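Lysine/ornithine decarboxylase (Selenomonas ruminantium, PDB 5GJO) decarboxylates L-lysine and L-ornithine with similar efficiency, using pyridoxal 5'-phosphate as cofactor, to give cadaverine and putrescine. Local coordinates at residues Gln36-His41 against Arg259-Thr264. The protein carries 2 engineered substitutions. Numbering follows the deposited sequence.
Sequences QFMRRH and RYMCGT. With PLP (pyridoxal-5'-phosphate), chain H.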
ATOM      1  N   GLN A  36      24.636  10.154 -14.766  1.00 14.62           N
ATOM      2  CA  GLN A  36      25.925  10.774 -15.116  1.00 16.62           C
ATOM      3  C   GLN A  36      26.507  11.638 -14.026  1.00 16.86           C
ATOM      4  O   GLN A  36      27.718  11.656 -13.872  1.00 15.11           O
ATOM      5  CB  GLN A  36      25.843  11.568 -16.420  1.00 18.12           C
ATOM      6  CG  GLN A  36      25.583  10.633 -17.618  1.00 22.21           C
ATOM      7  CD  GLN A  36      26.563   9.406 -17.812  1.00 29.60           C
ATOM      8  OE1 GLN A  36      27.721   9.351 -17.314  1.00 32.28           O
ATOM      9  NE2 GLN A  36      26.068   8.401 -18.526  1.00 31.06           N
ATOM     10  N   PHE A  37      25.685  12.371 -13.298  1.00 15.11           N
ATOM     11  CA  PHE A  37      26.150  13.153 -12.185  1.00 15.28           C
ATOM     12  C   PHE A  37      26.832  12.233 -11.143  1.00 15.21           C
ATOM     13  O   PHE A  37      27.850  12.589 -10.594  1.00 13.84           O
ATOM     14  CB  PHE A  37      24.964  13.869 -11.556  1.00 16.00           C
ATOM     15  CG  PHE A  37      25.269  14.750 -10.381  1.00 18.20           C
ATOM     16  CD1 PHE A  37      25.264  14.234  -9.117  1.00 15.84           C
ATOM     17  CD2 PHE A  37      25.437  16.124 -10.547  1.00 19.49           C
ATOM     18  CE1 PHE A  37      25.478  15.048  -8.010  1.00 19.68           C
ATOM     19  CE2 PHE A  37      25.607  16.957  -9.440  1.00 20.78           C
ATOM     20  CZ  PHE A  37      25.627  16.406  -8.167  1.00 19.67           C
ATOM     21  N   MET A  38      26.233  11.097 -10.860  1.00 15.02           N
ATOM     22  CA  MET A  38      26.827  10.139  -9.884  1.00 15.58           C
ATOM     23  C   MET A  38      28.155   9.585 -10.418  1.00 15.69           C
ATOM     24  O   MET A  38      29.110   9.446  -9.692  1.00 14.01           O
ATOM     25  CB  MET A  38      25.872   8.986  -9.523  1.00 17.52           C
ATOM     26  CG  MET A  38      26.473   8.054  -8.524  1.00 18.69           C
ATOM     27  SD  MET A  38      25.179   6.981  -7.807  1.00 19.62           S
ATOM     28  CE  MET A  38      24.577   8.145  -6.635  1.00 22.51           C
ATOM     29  N   ARG A  39      28.216   9.261 -11.693  1.00 14.96           N
ATOM     30  CA  ARG A  39      29.480   8.844 -12.343  1.00 17.49           C
ATOM     31  C   ARG A  39      30.561   9.908 -12.267  1.00 17.34           C
ATOM     32  O   ARG A  39      31.732   9.553 -12.076  1.00 18.94           O
ATOM     33  CB  ARG A  39      29.229   8.365 -13.802  1.00 16.76           C
ATOM     34  CG  ARG A  39      28.372   7.129 -14.001  1.00 17.39           C
ATOM     35  CD  ARG A  39      28.800   5.912 -13.149  1.00 17.99           C
ATOM     36  NE  ARG A  39      30.110   5.447 -13.602  1.00 19.72           N
ATOM     37  CZ  ARG A  39      31.186   5.209 -12.852  1.00 22.38           C
ATOM     38  NH1 ARG A  39      32.285   4.766 -13.485  1.00 26.48           N
ATOM     39  NH2 ARG A  39      31.194   5.321 -11.528  1.00 20.04           N
ATOM     40  N   ARG A  40      30.187  11.158 -12.463  1.00 15.59           N
ATOM     41  CA  ARG A  40      31.073  12.296 -12.339  1.00 17.30           C
ATOM     42  C   ARG A  40      31.597  12.598 -10.930  1.00 17.82           C
ATOM     43  O   ARG A  40      32.755  12.858 -10.764  1.00 18.57           O
ATOM     44  CB  ARG A  40      30.371  13.513 -12.912  1.00 19.14           C
ATOM     45  CG  ARG A  40      31.141  14.798 -12.972  1.00 27.24           C
ATOM     46  CD  ARG A  40      30.217  15.925 -13.436  1.00 34.53           C
ATOM     47  NE  ARG A  40      29.433  15.519 -14.593  1.00 43.34           N
ATOM     48  CZ  ARG A  40      28.108  15.585 -14.737  1.00 41.14           C
ATOM     49  NH1 ARG A  40      27.586  15.166 -15.861  1.00 48.91           N
ATOM     50  NH2 ARG A  40      27.312  16.073 -13.818  1.00 34.86           N
ATOM     51  N   HIS A  41      30.731  12.535  -9.930  1.00 16.75           N
ATOM     52  CA  HIS A  41      31.092  12.932  -8.559  1.00 17.38           C
ATOM     53  C   HIS A  41      31.473  11.780  -7.676  1.00 15.35           C
ATOM     54  O   HIS A  41      32.102  11.984  -6.663  1.00 18.46           O
ATOM     55  CB  HIS A  41      29.957  13.748  -7.921  1.00 18.49           C
ATOM     56  CG  HIS A  41      29.734  15.061  -8.612  1.00 21.09           C
ATOM     57  ND1 HIS A  41      30.669  16.061  -8.596  1.00 24.96           N
ATOM     58  CD2 HIS A  41      28.735  15.493  -9.428  1.00 24.78           C
ATOM     59  CE1 HIS A  41      30.250  17.076  -9.349  1.00 27.61           C
ATOM     60  NE2 HIS A  41      29.083  16.742  -9.884  1.00 23.94           N
ATOM     61  N   ARG A 259      16.518   5.747  -4.327  1.00 10.95           N
ATOM     62  CA  ARG A 259      15.736   7.006  -4.307  1.00 11.87           C
ATOM     63  C   ARG A 259      16.257   8.066  -5.249  1.00 10.72           C
ATOM     64  O   ARG A 259      15.499   8.748  -5.950  1.00 10.96           O
ATOM     65  CB  ARG A 259      15.712   7.576  -2.873  1.00 11.29           C
ATOM     66  CG  ARG A 259      14.652   8.645  -2.680  1.00 11.92           C
ATOM     67  CD  ARG A 259      14.849   9.259  -1.301  1.00 11.69           C
ATOM     68  NE  ARG A 259      14.599   8.321  -0.219  1.00 13.10           N
ATOM     69  CZ  ARG A 259      13.423   7.952   0.240  1.00 13.85           C
ATOM     70  NH1 ARG A 259      12.292   8.450  -0.239  1.00 13.20           N
ATOM     71  NH2 ARG A 259      13.378   7.103   1.272  1.00 13.54           N
ATOM     72  N   TYR A 260      17.557   8.219  -5.234  1.00 10.72           N
ATOM     73  CA  TYR A 260      18.209   9.312  -5.931  1.00 10.28           C
ATOM     74  C   TYR A 260      18.009   9.234  -7.458  1.00 10.29           C
ATOM     75  O   TYR A 260      17.894  10.235  -8.104  1.00 12.22           O
ATOM     76  CB  TYR A 260      19.708   9.387  -5.550  1.00 10.86           C
ATOM     77  CG  TYR A 260      20.553  10.131  -6.554  1.00 11.24           C
ATOM     78  CD1 TYR A 260      20.689  11.497  -6.511  1.00 12.64           C
ATOM     79  CD2 TYR A 260      21.136   9.461  -7.601  1.00 12.78           C
ATOM     80  CE1 TYR A 260      21.430  12.170  -7.469  1.00 14.90           C
ATOM     81  CE2 TYR A 260      21.874  10.126  -8.562  1.00 13.96           C
ATOM     82  CZ  TYR A 260      22.023  11.480  -8.490  1.00 13.16           C
ATOM     83  OH  TYR A 260      22.740  12.125  -9.453  1.00 14.83           O
ATOM     84  N   MET A 261      18.053   8.033  -8.013  1.00 10.71           N
ATOM     85  CA  MET A 261      18.174   7.898  -9.459  1.00 11.75           C
ATOM     86  C   MET A 261      16.949   8.491 -10.171  1.00 12.15           C
ATOM     87  O   MET A 261      17.139   9.179 -11.169  1.00 12.49           O
ATOM     88  CB  MET A 261      18.396   6.436  -9.864  1.00 13.34           C
ATOM     89  CG  MET A 261      18.980   6.245 -11.253  1.00 12.56           C
ATOM     90  SD  MET A 261      20.610   7.007 -11.386  1.00 16.07           S
ATOM     91  CE  MET A 261      21.627   5.958 -10.347  1.00 17.49           C
ATOM     92  N   CYS A 262      15.734   8.257  -9.656  1.00 11.47           N
ATOM     93  CA  CYS A 262      14.527   8.742 -10.348  1.00 12.36           C
ATOM     94  C   CYS A 262      13.726   9.740  -9.549  1.00 12.33           C
ATOM     95  O   CYS A 262      12.719  10.213 -10.045  1.00 10.64           O
ATOM     96  CB  CYS A 262      13.638   7.581 -10.756  1.00 15.34           C
ATOM     97  SG  CYS A 262      14.490   6.208 -11.520  1.00 15.29           S
ATOM     98  N   GLY A 263      14.087  10.003  -8.277  1.00 12.44           N
ATOM     99  CA  GLY A 263      13.229  10.791  -7.439  1.00 12.47           C
ATOM    100  C   GLY A 263      12.875  12.121  -8.047  1.00 10.53           C
ATOM    101  O   GLY A 263      11.687  12.535  -8.061  1.00  9.73           O
ATOM    102  N   THR A 264      13.888  12.761  -8.582  1.00 10.35           N
ATOM    103  CA  THR A 264      13.734  14.098  -9.159  1.00 10.98           C
ATOM    104  C   THR A 264      13.404  14.046 -10.697  1.00 11.95           C
ATOM    105  O   THR A 264      13.461  15.053 -11.372  1.00 12.85           O
ATOM    106  CB  THR A 264      15.015  14.902  -9.062  1.00 12.66           C
ATOM    107  OG1 THR A 264      16.106  14.104  -9.480  1.00 11.99           O
ATOM    108  CG2 THR A 264      15.199  15.307  -7.577  1.00 13.68           C
TER
HETATM  109  N1  PLP H 406      20.041  -1.202  -1.738  1.00 35.98           N
HETATM  110  C2  PLP H 406      19.483  -1.860  -0.694  1.00 46.50           C
HETATM  111  C2A PLP H 406      20.013  -3.209  -0.286  1.00 49.94           C
HETATM  112  C3  PLP H 406      18.349  -1.255   0.049  1.00 39.68           C
HETATM  113  O3  PLP H 406      17.771  -1.897   1.102  1.00 32.07           O
HETATM  114  C4  PLP H 406      17.870   0.073  -0.397  1.00 37.42           C
HETATM  115  C4A PLP H 406      16.746   0.756   0.280  1.00 42.13           C
HETATM  116  O4A PLP H 406      15.926   0.107   0.908  1.00 35.07           O
HETATM  117  C5  PLP H 406      18.567   0.687  -1.553  1.00 35.06           C
HETATM  118  C6  PLP H 406      19.620   0.005  -2.157  1.00 31.96           C
HETATM  119  C5A PLP H 406      18.138   2.041  -2.068  1.00 29.43           C
HETATM  120  O4P PLP H 406      18.107   2.973  -0.990  1.00 17.35           O
HETATM  121  P   PLP H 406      17.910   4.545  -1.273  1.00 12.30           P
HETATM  122  O1P PLP H 406      19.123   4.922  -2.090  1.00 11.87           O
HETATM  123  O2P PLP H 406      17.870   5.162   0.104  1.00 15.03           O
HETATM  124  O3P PLP H 406      16.604   4.618  -2.028  1.00 13.73           O
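Behind the phosphate site of the pyridoxal-5'-phosphate pocket, in the TIM-barrel domain of this class-II decarboxylase, Tyr260 and Met261 reach out from the short helix 259-263 to meet Phe37 and Met38 on helix 28-41. Arg259 gives its backbone N-H to the cofactor phosphate (N to O3P 2.6 Å), while its guanidinium makes a salt bridge to Asp300. The side chain of Tyr260, the next residue, extends away from the phosphate, its ring carried toward helix 28-41 by a CG anti to the backbone N (chi1 159°). The phenol oxygen lies beside Phe37, 3.3 Å from its CD1 and 3.5 Å from its CB, the Phe37 side chain lying roughly perpendicular to that of Tyr260. The same hydroxyl is hydrogen-bonded to Asn34 O, which satisfies this buried polar group and probably helps hold the phenol end of the ring in place. Met38 runs alongside the tyrosine, pointed the opposite way: its chain bends at chi3 (-81°) and brings CE to 3.8 Å from Tyr260 CD2, with SD 5.5 Å from the ring centroid in an oblique Met-aromatic contact. More loosely, Met261 CE approaches Met38 SD at 4.5 Å. A leucine in place of Tyr260 would probably leave Asn34 O without its hydroxyl partner and open a gap beside Phe37 and the Met38 methyl. The short segments run closer to antiparallel than parallel, at 138°, with axes 11.4 Å apart, a distance bridged by side chains. Met237 of helix 233-247 packs on both Met38 and Tyr260, and barrel strand 45-50 contributes Val47, which touches Met38 and Met261.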